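Local coordinates for protein phospholethanolamine N-methyltransferase 2 (PDB 4KRI) that probably methylates phosphoethanolamine derivatives such as phosphomonomethylethanolamine with S-adenosylmethionine as methyl donor, on the nematode route to phosphocholine, at residues K110-M115 with N153-I158. Residues are numbered along the deposited sequence; the frame is centred on the assembly and turned at random.
Sequences KEMKKM and NWLDFI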
loop_
_atom_site.group_PDB
_atom_site.type_symbol
_atom_site.label_atom_id
_atom_site.label_comp_id
_atom_site.label_asym_id
_atom_site.label_seq_id
_atom_site.Cartn_x
_atom_site.Cartn_y
_atom_site.Cartn_z
ATOM N N LYS A 110 10.162 14.082 -13.356
ATOM C CA LYS A 110 11.126 14.295 -12.285
ATOM C C LYS A 110 10.468 14.347 -10.899
ATOM O O LYS A 110 10.983 13.770 -9.942
ATOM C CB LYS A 110 11.934 15.563 -12.566
ATOM C CG LYS A 110 12.374 15.691 -14.016
ATOM C CD LYS A 110 13.663 16.490 -14.157
ATOM C CE LYS A 110 13.726 17.213 -15.503
ATOM N NZ LYS A 110 13.595 16.299 -16.675
ATOM N N GLU A 111 9.320 15.014 -10.803
ATOM C CA GLU A 111 8.579 15.098 -9.540
ATOM C C GLU A 111 8.241 13.705 -8.992
ATOM O O GLU A 111 7.440 12.971 -9.573
ATOM C CB GLU A 111 7.300 15.932 -9.713
ATOM C CG GLU A 111 7.540 17.410 -10.061
ATOM C CD GLU A 111 8.014 17.632 -11.500
ATOM O OE1 GLU A 111 7.877 16.709 -12.336
ATOM O OE2 GLU A 111 8.526 18.736 -11.794
ATOM N N MET A 112 8.861 13.338 -7.875
ATOM C CA MET A 112 8.701 11.988 -7.346
ATOM C C MET A 112 7.331 11.720 -6.731
ATOM O O MET A 112 6.890 10.568 -6.668
ATOM C CB MET A 112 9.810 11.656 -6.341
ATOM C CG MET A 112 11.189 11.463 -6.967
ATOM S SD MET A 112 11.205 10.442 -8.468
ATOM C CE MET A 112 10.352 8.979 -7.881
ATOM N N LYS A 113 6.659 12.772 -6.271
ATOM C CA LYS A 113 5.339 12.606 -5.672
ATOM C C LYS A 113 4.249 12.526 -6.734
ATOM O O LYS A 113 3.069 12.473 -6.392
ATOM C CB LYS A 113 5.006 13.757 -4.713
ATOM C CG LYS A 113 6.031 14.028 -3.632
ATOM C CD LYS A 113 6.269 12.812 -2.763
ATOM C CE LYS A 113 7.302 13.125 -1.692
ATOM N NZ LYS A 113 7.976 11.890 -1.215
ATOM N N LYS A 114 4.632 12.534 -8.010
ATOM C CA LYS A 114 3.647 12.568 -9.095
ATOM C C LYS A 114 2.608 11.452 -9.005
ATOM O O LYS A 114 1.409 11.689 -9.183
ATOM C CB LYS A 114 4.325 12.517 -10.457
ATOM C CG LYS A 114 3.379 12.881 -11.589
ATOM C CD LYS A 114 2.939 14.347 -11.474
ATOM C CE LYS A 114 1.954 14.732 -12.574
ATOM N NZ LYS A 114 1.535 16.169 -12.515
ATOM N N MET A 115 3.050 10.232 -8.729
ATOM C CA MET A 115 2.101 9.125 -8.613
ATOM C C MET A 115 1.074 9.424 -7.527
ATOM O O MET A 115 -0.126 9.206 -7.713
ATOM C CB MET A 115 2.834 7.812 -8.316
ATOM C CG MET A 115 1.927 6.594 -8.195
ATOM S SD MET A 115 1.201 6.402 -6.547
ATOM C CE MET A 115 2.627 5.868 -5.600
ATOM N N ASN A 153 13.059 0.182 -14.248
ATOM C CA ASN A 153 12.129 1.290 -14.072
ATOM C C ASN A 153 11.008 0.878 -13.129
ATOM O O ASN A 153 10.188 0.032 -13.480
ATOM C CB ASN A 153 11.535 1.665 -15.434
ATOM C CG ASN A 153 10.520 2.789 -15.342
ATOM O OD1 ASN A 153 10.362 3.421 -14.294
ATOM N ND2 ASN A 153 9.842 3.064 -16.462
ATOM N N TRP A 154 10.978 1.494 -11.944
ATOM C CA TRP A 154 9.996 1.193 -10.902
ATOM C C TRP A 154 8.864 2.213 -10.890
ATOM O O TRP A 154 7.954 2.124 -10.062
ATOM C CB TRP A 154 10.679 1.179 -9.516
ATOM C CG TRP A 154 11.440 -0.102 -9.172
ATOM C CD1 TRP A 154 11.001 -1.118 -8.351
ATOM C CD2 TRP A 154 12.754 -0.490 -9.624
ATOM N NE1 TRP A 154 11.958 -2.107 -8.283
ATOM C CE2 TRP A 154 13.037 -1.749 -9.038
ATOM C CE3 TRP A 154 13.712 0.099 -10.466
ATOM C CZ2 TRP A 154 14.240 -2.426 -9.276
ATOM C CZ3 TRP A 154 14.904 -0.577 -10.697
ATOM C CH2 TRP A 154 15.159 -1.831 -10.098
ATOM N N LEU A 155 8.911 3.175 -11.810
ATOM C CA LEU A 155 7.914 4.249 -11.833
ATOM C C LEU A 155 6.966 4.185 -13.035
ATOM O O LEU A 155 6.450 5.212 -13.499
ATOM C CB LEU A 155 8.605 5.613 -11.791
ATOM C CG LEU A 155 9.606 5.771 -10.654
ATOM C CD1 LEU A 155 10.347 7.092 -10.840
ATOM C CD2 LEU A 155 8.905 5.711 -9.292
ATOM N N ASP A 156 6.727 2.980 -13.528
ATOM C CA ASP A 156 5.779 2.777 -14.621
ATOM C C ASP A 156 4.523 2.241 -13.928
ATOM O O ASP A 156 4.534 1.134 -13.396
ATOM C CB ASP A 156 6.378 1.773 -15.622
ATOM C CG ASP A 156 5.663 1.761 -16.953
ATOM O OD1 ASP A 156 4.613 2.442 -17.080
ATOM O OD2 ASP A 156 6.145 1.061 -17.886
ATOM N N PHE A 157 3.459 3.042 -13.872
ATOM C CA PHE A 157 2.329 2.702 -12.986
ATOM C C PHE A 157 1.042 2.277 -13.694
ATOM O O PHE A 157 0.775 2.697 -14.813
ATOM C CB PHE A 157 2.042 3.877 -12.058
ATOM C CG PHE A 157 3.162 4.170 -11.108
ATOM C CD1 PHE A 157 3.435 3.307 -10.061
ATOM C CD2 PHE A 157 3.962 5.290 -11.287
ATOM C CE1 PHE A 157 4.466 3.569 -9.170
ATOM C CE2 PHE A 157 5.005 5.561 -10.414
ATOM C CZ PHE A 157 5.255 4.695 -9.348
ATOM N N ILE A 158 0.261 1.435 -13.021
ATOM C CA ILE A 158 -1.072 1.042 -13.468
ATOM C C ILE A 158 -2.047 1.391 -12.358
ATOM O O ILE A 158 -1.926 0.879 -11.246
ATOM C CB ILE A 158 -1.166 -0.465 -13.686
ATOM C CG1 ILE A 158 -0.099 -0.926 -14.688
ATOM C CG2 ILE A 158 -2.571 -0.849 -14.182
ATOM C CD1 ILE A 158 0.109 -2.437 -14.682
#
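The backbone N of Leu155, a residue whose side chain meets Met112, donates to Asn153 OD1 at 2.9 Å and closes an Asx turn just before strand 156-166. The donor lies well above the carbonyl plane of the amide, while Asn153 ND2 is held by Asp105 OD1, so the amide is fixed at both ends. Met112 is bent at both chi2 and chi3, which curls its methyl CE in toward Leu155 CD1, 3.5 Å away, and Leu155 CD2, 3.8 Å away. Two residues along, Phe157 presents one ring face to Met115. CG of Met115, anti to the backbone N (chi1 -179°), stands over the middle of the ring, 3.8 Å from the centroid and only 4° off the normal, a CH-pi contact. The bend at chi2 carries SD further above the same face, 5.2 Å from the centroid, as a more distant Met-aromatic contact. The contact joins the turn 111-114 and the first residues of helix 114-124 to the loop leading into strand 156-166 and to the start of that strand. Val141 of strand 132-143 touches both Met115 and Phe157, and Glu263 and Leu262 of helix 255-268 touch Met112 and Met115 respectively.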